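Side-chain contacts in CurF (Lyngbya majuscula, PDB 5DP2), which probably carries out the reductive cyclopropane-forming step of curacin A biosynthesis, as an NADP(H)-dependent enoyl reductase-type domain of a polyketide synthase: residues I72-A75 with E76-T79; H236-Y239 with I240-I244; Q177-F181 with F182-V186. All blocks are in the same frame, centred on the assembly; numbering follows the deposited sequence. Where two conformers were deposited one is given.

Interaction 1 (I72-A75 with E76-T79)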
ATOM      1  N   ILE A  72       8.661 -19.124 -10.964  1.00  8.82           N
ATOM      2  CA  ILE A  72       9.031 -19.073 -12.377  1.00 10.33           C
ATOM      3  C   ILE A  72       8.288 -17.897 -13.027  1.00  8.96           C
ATOM      4  O   ILE A  72       7.049 -17.838 -13.035  1.00  9.61           O
ATOM      5  CB  ILE A  72       8.740 -20.408 -13.088  1.00 12.27           C
ATOM      6  CG1 ILE A  72       9.630 -21.494 -12.498  1.00 15.02           C
ATOM      7  CG2 ILE A  72       8.952 -20.270 -14.591  1.00 14.37           C
ATOM      8  CD1 ILE A  72       9.345 -22.872 -13.032  1.00 19.38           C
ATOM      9  N   ILE A  73       9.066 -16.929 -13.506  1.00  9.85           N
ATOM     10  CA  ILE A  73       8.515 -15.656 -14.018  1.00  9.96           C
ATOM     11  C   ILE A  73       7.837 -15.828 -15.380  1.00 10.09           C
ATOM     12  O   ILE A  73       8.515 -16.132 -16.372  1.00 13.32           O
ATOM     13  CB  ILE A  73       9.621 -14.585 -14.067  1.00  9.84           C
ATOM     14  CG1 ILE A  73      10.146 -14.291 -12.652  1.00 10.98           C
ATOM     15  CG2 ILE A  73       9.133 -13.311 -14.731  1.00 10.84           C
ATOM     16  CD1 ILE A  73      11.325 -13.343 -12.599  1.00 12.62           C
ATOM     17  N   SER A  74       6.528 -15.597 -15.413  1.00  9.44           N
ATOM     18  CA  SER A  74       5.703 -15.588 -16.632  0.69  9.98           C
ATOM     19  C   SER A  74       4.324 -15.071 -16.285  1.00  9.07           C
ATOM     20  O   SER A  74       3.877 -15.248 -15.154  1.00  8.79           O
ATOM     21  CB  SER A  74       5.554 -16.986 -17.234  0.69 11.42           C
ATOM     22  OG  SER A  74       4.681 -17.765 -16.444  0.69 12.55           O
ATOM     23  N   ALA A  75       3.617 -14.475 -17.249  1.00  9.19           N
ATOM     24  CA  ALA A  75       2.286 -13.960 -16.971  1.00  8.31           C
ATOM     25  C   ALA A  75       1.378 -15.027 -16.414  1.00  7.60           C
ATOM     26  O   ALA A  75       0.600 -14.758 -15.482  1.00  7.84           O
ATOM     27  CB  ALA A  75       1.655 -13.368 -18.230  1.00  9.94           C
ATOM     28  N   GLU A  76       1.419 -16.227 -16.992  1.00  8.51           N
ATOM     29  CA  GLU A  76       0.482 -17.262 -16.586  0.50  8.58           C
ATOM     30  C   GLU A  76       0.752 -17.819 -15.193  1.00  7.75           C
ATOM     31  O   GLU A  76      -0.085 -18.542 -14.643  1.00  8.95           O
ATOM     32  CB  GLU A  76       0.449 -18.390 -17.615  0.50 10.54           C
ATOM     33  CG  GLU A  76       1.745 -19.178 -17.721  0.50 11.09           C
ATOM     34  CD  GLU A  76       1.702 -20.202 -18.832  0.50 19.37           C
ATOM     35  OE1 GLU A  76       0.995 -19.956 -19.823  0.50 25.09           O
ATOM     36  OE2 GLU A  76       2.366 -21.251 -18.725  0.50 22.64           O
ATOM     37  N   ASN A  77       1.903 -17.458 -14.612  1.00  7.29           N
ATOM     38  CA  ASN A  77       2.255 -17.863 -13.248  1.00  6.83           C
ATOM     39  C   ASN A  77       2.012 -16.756 -12.222  1.00  6.27           C
ATOM     40  O   ASN A  77       2.148 -17.006 -11.025  1.00  6.23           O
ATOM     41  CB  ASN A  77       3.716 -18.314 -13.188  1.00  7.31           C
ATOM     42  CG  ASN A  77       3.972 -19.579 -13.972  1.00  8.11           C
ATOM     43  OD1 ASN A  77       3.043 -20.252 -14.429  1.00  9.50           O
ATOM     44  ND2 ASN A  77       5.251 -19.916 -14.101  1.00 10.57           N
ATOM     45  N   LEU A  78       1.741 -15.532 -12.668  1.00  6.25           N
ATOM     46  CA  LEU A  78       1.597 -14.390 -11.746  1.00  5.94           C
ATOM     47  C   LEU A  78       0.376 -14.556 -10.844  1.00  5.53           C
ATOM     48  O   LEU A  78      -0.725 -14.832 -11.318  1.00  5.97           O
ATOM     49  CB  LEU A  78       1.470 -13.102 -12.566  1.00  6.19           C
ATOM     50  CG  LEU A  78       1.424 -11.792 -11.759  1.00  6.64           C
ATOM     51  CD1 LEU A  78       2.709 -11.515 -11.004  1.00  7.08           C
ATOM     52  CD2 LEU A  78       1.112 -10.633 -12.681  1.00  7.68           C
ATOM     53  N   THR A  79       0.590 -14.330  -9.542  1.00  5.66           N
ATOM     54  CA  THR A  79      -0.500 -14.266  -8.583  1.00  5.30           C
ATOM     55  C   THR A  79      -0.638 -12.827  -8.063  1.00  4.87           C
ATOM     56  O   THR A  79       0.223 -11.975  -8.285  1.00  5.41           O
ATOM     57  CB  THR A  79      -0.313 -15.268  -7.423  1.00  5.62           C
ATOM     58  OG1 THR A  79       0.862 -14.939  -6.679  1.00  6.19           O
ATOM     59  CG2 THR A  79      -0.167 -16.685  -7.908  1.00  6.51           C
TER
HETATM   60  O   HOH W   1       4.895 -20.081 -17.815  1.00 38.81           O
HETATM   61  O   HOH W   2      -1.510 -15.769 -13.737  1.00  7.54           O
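S74 and N77 face each other across a short 3-10 turn in the loop between helix 50-57 and strand 83-91. A side-chain bond comes from the N77 amide. Its ND2 donates back over the turn to the backbone O of I72, with ND2 to O at 2.9 Å and a nearly straight N-H...O angle of 166°. I72 O lies almost in the amide plane of N77, but ND2 sits above the carbonyl plane of I72. The N77 side chain reaches this oxygen because CG lies beside its own backbone N, opposite the carbonyl carbon (chi1 -66°). The amide crosses the I72 side chain obliquely, with I72 CB 3.7 Å from N77 ND2.

The turn itself is built from two successive backbone bonds of the 3-10 type, each spanning three residues. N77 N donates to S74 O at 3.0 Å, and L78 N donates to A75 O at 3.1 Å. This loop belongs to the GroES-like domain of the alcohol dehydrogenase family. In the conformer given for S74, OG also meets N77 N at 3.3 Å, a weak bond. S74 OG lies 3.1 Å from N77 CG, beside the amide that grips I72. A water joins S74 OG to E76 OE2, but S74 and E76 each have a second conformer, so this bridge may not be permanent. R14 binds the E76 carbonyl, and the N77 backbone pairs with R69. The side chain of A75 rests on Y18.

Interaction 2 (H236-Y239 with I240-I244). With NAP (NADP nicotinamide-adenine-dinucleotide phosphate), chain B.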
ATOM      1  N   HIS A 236       5.904  11.031 -13.305  1.00  8.39           N
ATOM      2  CA  HIS A 236       5.897  11.371 -14.732  1.00  9.04           C
ATOM      3  C   HIS A 236       6.167  12.865 -14.935  1.00  9.01           C
ATOM      4  O   HIS A 236       6.177  13.660 -13.985  1.00  8.77           O
ATOM      5  CB  HIS A 236       4.554  10.957 -15.338  1.00 10.65           C
ATOM      6  CG  HIS A 236       3.385  11.619 -14.692  1.00 10.32           C
ATOM      7  ND1 HIS A 236       2.926  11.260 -13.448  1.00 11.50           N
ATOM      8  CD2 HIS A 236       2.616  12.661 -15.092  1.00 11.62           C
ATOM      9  CE1 HIS A 236       1.896  12.021 -13.130  1.00 11.79           C
ATOM     10  NE2 HIS A 236       1.685  12.882 -14.110  1.00 13.13           N
ATOM     11  N   GLY A 237       6.383  13.248 -16.188  1.00 10.65           N
ATOM     12  CA  GLY A 237       6.515  14.646 -16.547  1.00 10.77           C
ATOM     13  C   GLY A 237       7.586  15.338 -15.722  1.00  9.56           C
ATOM     14  O   GLY A 237       8.676  14.795 -15.525  1.00 10.72           O
ATOM     15  N   GLU A 238       7.274  16.539 -15.237  1.00  9.00           N
ATOM     16  CA  GLU A 238       8.184  17.333 -14.427  1.00  9.53           C
ATOM     17  C   GLU A 238       7.897  17.216 -12.926  1.00  7.76           C
ATOM     18  O   GLU A 238       8.370  18.032 -12.146  1.00  8.09           O
ATOM     19  CB  GLU A 238       8.150  18.799 -14.850  1.00 11.51           C
ATOM     20  CG  GLU A 238       8.606  19.012 -16.287  1.00 15.90           C
ATOM     21  CD  GLU A 238       8.637  20.462 -16.695  1.00 23.13           C
ATOM     22  OE1 GLU A 238       7.969  21.307 -16.059  1.00 32.07           O
ATOM     23  OE2 GLU A 238       9.313  20.752 -17.690  1.00 33.85           O
ATOM     24  N   TYR A 239       7.133  16.200 -12.517  1.00  7.43           N
ATOM     25  CA  TYR A 239       6.753  16.115 -11.116  1.00  7.06           C
ATOM     26  C   TYR A 239       7.949  15.965 -10.183  1.00  6.69           C
ATOM     27  O   TYR A 239       7.944  16.580  -9.102  1.00  7.17           O
ATOM     28  CB  TYR A 239       5.736  14.977 -10.891  1.00  7.22           C
ATOM     29  CG  TYR A 239       4.313  15.377 -11.248  1.00  7.56           C
ATOM     30  CD1 TYR A 239       3.888  15.492 -12.568  1.00  8.43           C
ATOM     31  CD2 TYR A 239       3.399  15.683 -10.256  1.00  8.34           C
ATOM     32  CE1 TYR A 239       2.607  15.895 -12.865  1.00  8.80           C
ATOM     33  CE2 TYR A 239       2.107  16.067 -10.542  1.00  8.43           C
ATOM     34  CZ  TYR A 239       1.716  16.190 -11.852  1.00  8.31           C
ATOM     35  OH  TYR A 239       0.448  16.564 -12.192  1.00 10.15           O
ATOM     36  N   ILE A 240       8.972  15.192 -10.558  1.00  6.71           N
ATOM     37  CA  ILE A 240      10.115  15.006  -9.649  1.00  6.46           C
ATOM     38  C   ILE A 240      10.868  16.332  -9.448  1.00  6.37           C
ATOM     39  O   ILE A 240      11.042  16.764  -8.317  1.00  6.86           O
ATOM     40  CB  ILE A 240      11.002  13.840 -10.087  1.00  7.00           C
ATOM     41  CG1 ILE A 240      10.233  12.523  -9.925  1.00  7.39           C
ATOM     42  CG2 ILE A 240      12.300  13.843  -9.281  1.00  7.20           C
ATOM     43  CD1 ILE A 240      10.906  11.335 -10.573  1.00  8.13           C
ATOM     44  N   PRO A 241      11.343  17.011 -10.521  1.00  6.88           N
ATOM     45  CA  PRO A 241      12.088  18.240 -10.277  1.00  7.38           C
ATOM     46  C   PRO A 241      11.243  19.342  -9.620  1.00  6.89           C
ATOM     47  O   PRO A 241      11.766  20.123  -8.821  1.00  7.95           O
ATOM     48  CB  PRO A 241      12.602  18.648 -11.673  1.00  8.03           C
ATOM     49  CG  PRO A 241      11.704  17.913 -12.632  1.00  8.56           C
ATOM     50  CD  PRO A 241      11.401  16.611 -11.941  1.00  7.70           C
ATOM     51  N   LYS A 242       9.949  19.424  -9.950  1.00  7.42           N
ATOM     52  CA  LYS A 242       9.072  20.412  -9.326  0.50  8.17           C
ATOM     53  C   LYS A 242       8.946  20.185  -7.823  1.00  7.51           C
ATOM     54  O   LYS A 242       8.918  21.147  -7.040  1.00  9.12           O
ATOM     55  CB  LYS A 242       7.687  20.398  -9.996  0.50  9.95           C
ATOM     56  CG  LYS A 242       7.656  21.022 -11.378  0.50 12.48           C
ATOM     57  CD  LYS A 242       7.426  22.523 -11.330  0.50 16.66           C
ATOM     58  CE  LYS A 242       7.671  23.155 -12.691  0.50 20.01           C
ATOM     59  NZ  LYS A 242       7.250  22.257 -13.799  0.50 23.79           N
ATOM     60  N   ASN A 243       8.858  18.911  -7.419  1.00  6.70           N
ATOM     61  CA  ASN A 243       8.856  18.579  -5.994  1.00  6.68           C
ATOM     62  C   ASN A 243      10.186  18.906  -5.336  1.00  6.60           C
ATOM     63  O   ASN A 243      10.226  19.486  -4.229  1.00  7.04           O
ATOM     64  CB  ASN A 243       8.530  17.098  -5.811  1.00  6.76           C
ATOM     65  CG  ASN A 243       7.029  16.858  -5.779  1.00  7.67           C
ATOM     66  OD1 ASN A 243       6.325  17.452  -4.967  1.00 10.52           O
ATOM     67  ND2 ASN A 243       6.559  15.952  -6.560  1.00 14.55           N
ATOM     68  N   ILE A 244      11.303  18.535  -5.969  1.00  6.45           N
ATOM     69  CA  ILE A 244      12.601  18.836  -5.366  1.00  6.54           C
ATOM     70  C   ILE A 244      12.703  20.341  -5.091  1.00  6.95           C
ATOM     71  O   ILE A 244      13.215  20.776  -4.044  1.00  7.95           O
ATOM     72  CB  ILE A 244      13.750  18.303  -6.245  1.00  6.75           C
ATOM     73  CG1 ILE A 244      13.741  16.772  -6.253  1.00  7.22           C
ATOM     74  CG2 ILE A 244      15.098  18.842  -5.766  1.00  7.74           C
ATOM     75  CD1 ILE A 244      14.622  16.159  -7.335  1.00  7.93           C
TER
HETATM   76  PA  NAP B 401      -3.771   4.702  -4.892  0.91  5.73           P
HETATM   77  O1A NAP B 401      -5.031   4.325  -4.192  0.91  5.89           O
HETATM   78  O2A NAP B 401      -2.946   5.815  -4.358  0.91  7.21           O
HETATM   79  O5B NAP B 401      -4.151   4.962  -6.423  0.91  6.09           O
HETATM   80  C5B NAP B 401      -3.257   5.658  -7.302  0.91  6.88           C
HETATM   81  C4B NAP B 401      -3.239   7.152  -7.061  0.91  6.87           C
HETATM   82  O4B NAP B 401      -2.485   7.755  -8.087  0.91  8.01           O
HETATM   83  C3B NAP B 401      -4.596   7.791  -7.046  0.91  7.47           C
HETATM   84  O3B NAP B 401      -4.825   8.317  -5.737  0.91  8.85           O
HETATM   85  C2B NAP B 401      -4.536   8.906  -8.108  0.91  6.26           C
HETATM   86  O2B NAP B 401      -5.001  10.177  -7.752  0.91  6.50           O
HETATM   87  C1B NAP B 401      -3.048   9.056  -8.357  0.91  6.89           C
HETATM   88  N9A NAP B 401      -2.691   9.360  -9.736  0.91  7.20           N
HETATM   89  C8A NAP B 401      -2.508   8.459 -10.762  0.91  9.94           C
HETATM   90  N7A NAP B 401      -2.176   9.101 -11.906  0.91 11.23           N
HETATM   91  C5A NAP B 401      -2.136  10.407 -11.606  0.91  8.87           C
HETATM   92  C6A NAP B 401      -1.850  11.598 -12.339  0.91 10.50           C
HETATM   93  N6A NAP B 401      -1.529  11.523 -13.646  0.91 14.12           N
HETATM   94  N1A NAP B 401      -1.901  12.761 -11.701  0.91 10.48           N
HETATM   95  C2A NAP B 401      -2.222  12.797 -10.403  0.91  8.65           C
HETATM   96  N3A NAP B 401      -2.506  11.756  -9.615  0.91  6.87           N
HETATM   97  C4A NAP B 401      -2.479  10.580 -10.222  0.91  6.92           C
HETATM   98  O3  NAP B 401      -2.825   3.407  -5.037  0.91  5.81           O
HETATM   99  PN  NAP B 401      -1.885   2.705  -3.947  0.91  5.26           P
HETATM  100  O1N NAP B 401      -1.995   1.244  -4.153  0.91  5.57           O
HETATM  101  O2N NAP B 401      -2.148   3.266  -2.580  0.91  6.92           O
HETATM  102  O5D NAP B 401      -0.467   3.137  -4.453  0.91  7.01           O
HETATM  103  C5D NAP B 401      -0.097   4.533  -4.384  0.91  8.65           C
HETATM  104  C4D NAP B 401       1.144   4.787  -5.276  0.91  8.42           C
HETATM  105  O4D NAP B 401       2.278   4.379  -4.556  0.91  9.49           O
HETATM  106  C3D NAP B 401       1.174   3.979  -6.579  0.91  9.11           C
HETATM  107  O3D NAP B 401       1.930   4.726  -7.541  0.91 12.73           O
HETATM  108  C2D NAP B 401       1.873   2.706  -6.173  0.91  9.79           C
HETATM  109  O2D NAP B 401       2.496   2.091  -7.305  0.91 14.82           O
HETATM  110  C1D NAP B 401       2.862   3.209  -5.155  0.91  8.87           C
HETATM  111  N1N NAP B 401       3.241   2.366  -4.001  0.91  8.67           N
HETATM  112  C2N NAP B 401       4.548   2.117  -3.758  0.91  8.23           C
HETATM  113  C3N NAP B 401       4.971   1.345  -2.680  0.91  8.37           C
HETATM  114  C7N NAP B 401       6.424   1.105  -2.458  0.91  8.67           C
HETATM  115  O7N NAP B 401       6.686   0.262  -1.627  0.91 11.10           O
HETATM  116  N7N NAP B 401       7.332   1.828  -3.166  0.91  9.26           N
HETATM  117  C4N NAP B 401       4.011   0.808  -1.816  0.91  9.36           C
HETATM  118  C5N NAP B 401       2.675   1.079  -2.083  0.91  9.48           C
HETATM  119  C6N NAP B 401       2.301   1.865  -3.180  0.91  9.50           C
HETATM  120  P2B NAP B 401      -6.545  10.572  -7.629  0.91  6.51           P
HETATM  121  O1X NAP B 401      -7.091   9.818  -6.423  0.91  6.19           O
HETATM  122  O2X NAP B 401      -6.486  12.059  -7.425  0.91  6.96           O
HETATM  123  O3X NAP B 401      -7.212  10.147  -8.915  0.91  7.91           O
HETATM  124  O   HOH W   3       9.350  13.653 -13.052  1.00  8.85           O
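A salt bridge between E238 and K242, one helical turn apart, spans the start of helix 239-245. This helix follows strand 227-232 in the nucleotide-binding half of the protein. K242 NZ meets E238 OE1 at 2.6 Å, on the anti side of the carboxylate and 21° out of its plane. The glutamate chain is extended beyond CG, while the lysine chain bends at chi2 (-87°) and again at chi4, which together fold NZ back toward the carboxylate. K242 has a second conformer; the bridge is that of the conformer given. NZ also has a weak bond to T212.

The backbone gives a second link between the same residues. E238 is the N-cap residue, and its O takes the K242 N-H at 3.0 Å, nearly along the C=O axis. P241 CD packs 3.4 Å from E238 O. One residue on, Y239 O accepts N243 N at 3.0 Å and, weakly, N243 ND2. The other end of the N243 amide, OD1, bonds to H165, and Y239 OH bonds to S209 O.

A type II' turn from H236 to Y239 leads into the helix, with G237 at positive phi. It is closed by Y239 N donating to H236 O at 3.1 Å. A water links G237 O to I240 N. The turn sets the two rings together, with Y239 CD1 3.7 Å above the H236 ring plane near its rim. H236 CE1 is 3.5 Å from N6A of NADP, which approaches the imidazole obliquely. Helix 239-245 leads on to strand 251-255, which I240 and I244 touch through Y253. The arrangement is that of a beta-alpha-beta crossover in a Rossmann fold, with the H236 loop at the adenine end of the cofactor.

Interaction 3 (Q177-F181 with F182-V186)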
ATOM      1  N   GLN A 177      -3.306  10.333   7.779  1.00  5.02           N
ATOM      2  CA  GLN A 177      -3.594   9.965   9.159  1.00  5.24           C
ATOM      3  C   GLN A 177      -2.319   9.971   9.993  1.00  5.16           C
ATOM      4  O   GLN A 177      -2.298  10.483  11.126  1.00  5.84           O
ATOM      5  CB  GLN A 177      -4.228   8.575   9.264  1.00  5.62           C
ATOM      6  CG  GLN A 177      -5.685   8.503   8.857  1.00  6.63           C
ATOM      7  CD  GLN A 177      -6.314   7.221   9.371  1.00  6.60           C
ATOM      8  OE1 GLN A 177      -6.098   6.838  10.525  1.00  8.24           O
ATOM      9  NE2 GLN A 177      -7.113   6.577   8.543  1.00  6.68           N
ATOM     10  N   LEU A 178      -1.248   9.373   9.486  1.00  4.99           N
ATOM     11  CA  LEU A 178      -0.003   9.296  10.241  1.00  5.42           C
ATOM     12  C   LEU A 178       0.642  10.668  10.428  1.00  5.96           C
ATOM     13  O   LEU A 178       1.112  10.997  11.526  1.00  6.31           O
ATOM     14  CB  LEU A 178       0.974   8.329   9.557  1.00  5.65           C
ATOM     15  CG  LEU A 178       0.676   6.872   9.836  1.00  7.07           C
ATOM     16  CD1 LEU A 178       1.365   6.002   8.801  1.00  9.01           C
ATOM     17  CD2 LEU A 178       1.129   6.492  11.232  1.00  9.07           C
ATOM     18  N   ALA A 179       0.683  11.476   9.372  1.00  5.65           N
ATOM     19  CA  ALA A 179       1.269  12.790   9.501  1.00  5.65           C
ATOM     20  C   ALA A 179       0.542  13.616  10.576  1.00  5.85           C
ATOM     21  O   ALA A 179       1.187  14.327  11.350  1.00  7.36           O
ATOM     22  CB  ALA A 179       1.272  13.505   8.161  1.00  6.62           C
ATOM     23  N   GLN A 180      -0.778  13.519  10.605  1.00  6.04           N
ATOM     24  CA  GLN A 180      -1.501  14.259  11.649  0.56  6.85           C
ATOM     25  C   GLN A 180      -1.308  13.658  13.033  1.00  6.98           C
ATOM     26  O   GLN A 180      -1.180  14.418  14.001  1.00  7.91           O
ATOM     27  CB  GLN A 180      -2.950  14.386  11.267  0.56  7.14           C
ATOM     28  CG  GLN A 180      -3.064  15.143   9.961  0.56  7.87           C
ATOM     29  CD  GLN A 180      -4.416  15.736   9.739  0.56  8.69           C
ATOM     30  OE1 GLN A 180      -5.443  15.099   9.956  0.56 12.05           O
ATOM     31  NE2 GLN A 180      -4.423  16.994   9.332  0.56 10.45           N
ATOM     32  N   PHE A 181      -1.214  12.330  13.144  1.00  7.07           N
ATOM     33  CA  PHE A 181      -0.874  11.690  14.422  1.00  7.70           C
ATOM     34  C   PHE A 181       0.474  12.188  14.954  1.00  7.47           C
ATOM     35  O   PHE A 181       0.647  12.379  16.162  1.00  9.21           O
ATOM     36  CB  PHE A 181      -0.871  10.157  14.250  1.00  8.47           C
ATOM     37  CG  PHE A 181      -0.333   9.400  15.443  1.00 10.39           C
ATOM     38  CD1 PHE A 181      -1.072   9.278  16.598  1.00 11.99           C
ATOM     39  CD2 PHE A 181       0.962   8.869  15.411  1.00 12.13           C
ATOM     40  CE1 PHE A 181      -0.558   8.616  17.691  1.00 14.27           C
ATOM     41  CE2 PHE A 181       1.481   8.200  16.503  1.00 14.91           C
ATOM     42  CZ  PHE A 181       0.714   8.070  17.643  1.00 15.61           C
ATOM     43  N   PHE A 182       1.433  12.414  14.051  1.00  7.35           N
ATOM     44  CA  PHE A 182       2.749  12.908  14.423  1.00  7.84           C
ATOM     45  C   PHE A 182       2.768  14.421  14.636  1.00  7.85           C
ATOM     46  O   PHE A 182       3.837  14.966  14.975  1.00 10.68           O
ATOM     47  CB  PHE A 182       3.781  12.540  13.336  1.00  8.69           C
ATOM     48  CG  PHE A 182       4.041  11.080  13.174  1.00 10.22           C
ATOM     49  CD1 PHE A 182       4.187  10.258  14.257  1.00 14.60           C
ATOM     50  CD2 PHE A 182       4.165  10.533  11.899  1.00 12.39           C
ATOM     51  CE1 PHE A 182       4.423   8.912  14.084  1.00 18.55           C
ATOM     52  CE2 PHE A 182       4.421   9.189  11.723  1.00 13.70           C
ATOM     53  CZ  PHE A 182       4.516   8.396  12.826  1.00 15.71           C
ATOM     54  N   GLY A 183       1.628  15.109  14.498  1.00  7.38           N
ATOM     55  CA  GLY A 183       1.560  16.521  14.806  1.00  7.64           C
ATOM     56  C   GLY A 183       2.083  17.432  13.718  1.00  6.94           C
ATOM     57  O   GLY A 183       2.391  18.596  13.981  1.00  7.68           O
ATOM     58  N   SER A 184       2.141  16.940  12.478  1.00  7.14           N
ATOM     59  CA  SER A 184       2.636  17.747  11.381  1.00  7.31           C
ATOM     60  C   SER A 184       1.470  18.447  10.661  1.00  6.95           C
ATOM     61  O   SER A 184       0.298  18.103  10.845  1.00  8.20           O
ATOM     62  CB  SER A 184       3.525  16.934  10.467  1.00  8.04           C
ATOM     63  OG  SER A 184       2.837  15.981   9.780  1.00 10.41           O
ATOM     64  N   GLU A 185       1.836  19.478   9.875  1.00  7.40           N
ATOM     65  CA  GLU A 185       0.903  20.279   9.075  1.00  8.09           C
ATOM     66  C   GLU A 185       0.831  19.687   7.655  1.00  7.27           C
ATOM     67  O   GLU A 185       1.813  19.740   6.911  1.00  7.85           O
ATOM     68  CB  GLU A 185       1.331  21.727   9.009  1.00  9.05           C
ATOM     69  CG  GLU A 185       0.280  22.560   8.313  1.00 10.97           C
ATOM     70  CD  GLU A 185       0.607  24.033   8.192  1.00 12.52           C
ATOM     71  OE1 GLU A 185       1.786  24.415   8.394  1.00 14.79           O
ATOM     72  OE2 GLU A 185      -0.317  24.794   7.843  1.00 18.12           O
ATOM     73  N   VAL A 186      -0.316  19.112   7.314  1.00  7.73           N
ATOM     74  CA  VAL A 186      -0.490  18.442   6.033  1.00  6.99           C
ATOM     75  C   VAL A 186      -0.899  19.438   4.935  1.00  6.55           C
ATOM     76  O   VAL A 186      -1.859  20.197   5.089  1.00  8.56           O
ATOM     77  CB  VAL A 186      -1.547  17.314   6.134  1.00  7.98           C
ATOM     78  CG1 VAL A 186      -1.927  16.776   4.764  1.00  8.42           C
ATOM     79  CG2 VAL A 186      -1.018  16.194   7.012  1.00  9.61           C
TER
HETATM   80  O   HOH W   4      -2.125  18.703   9.654  1.00 10.36           O
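F181 carries its ring opposite its backbone N (chi1 171°), whereas F182 has its ring opposite its carbonyl carbon (chi1 -66°), and this pairing brings the two neighbouring rings together. They meet obliquely, with centroids 5.5 Å apart and planes at 58°. F181 CD2 comes equally near F182 CD1 and F182 CE1, at 3.7 Å. The F182 ring also lies back along the last turn of the helix. F182 CD2 comes within 3.1 Å of L178 O, and the F182 side chain runs beside that of L178, pointing the same way.

G183, at positive phi, ends the helix in a Schellman motif. S184 N donates to A179 O at 3.0 Å, and G183 N donates to Q180 O at 2.9 Å. S184 OG adds a third bond, to A179 O at 2.8 Å. Its N and OG reach that oxygen from the same face of the carbonyl plane, so one serine grips one acceptor twice.

Past the turn, V186 CG2 packs on A179 CB at 3.7 Å and also touches Q180 CG. A water ties Q180 NE2, in the conformer given, to S184 O and V186 N. The turn joins helix 170-181 to strand 185-190 in a beta-alpha-beta unit. A179 and V186 both rest on I164 of strand 161-164, while L178 and F182 lie against Y147 of helix 140-153.

Overall arrangement
Interactions 2 and 3 both lie around the six-stranded parallel sheet. Interaction 3 passes from a helix into strand 185-190, while interaction 2 starts the helix after strand 227-232. Their centres are about 24 Å apart and their nearest atoms about 12 Å apart. Interaction 1 lies in the GroES-like region, about 33 Å from interaction 2 and about 39 Å from interaction 3 between centres, and on the opposite side of the chain's centre from interaction 3. NADP relates to them unequally. H236 of interaction 2 touches its adenine, whereas the side chains of L178 and L78 stay about 12 and 14 Å from the cofactor.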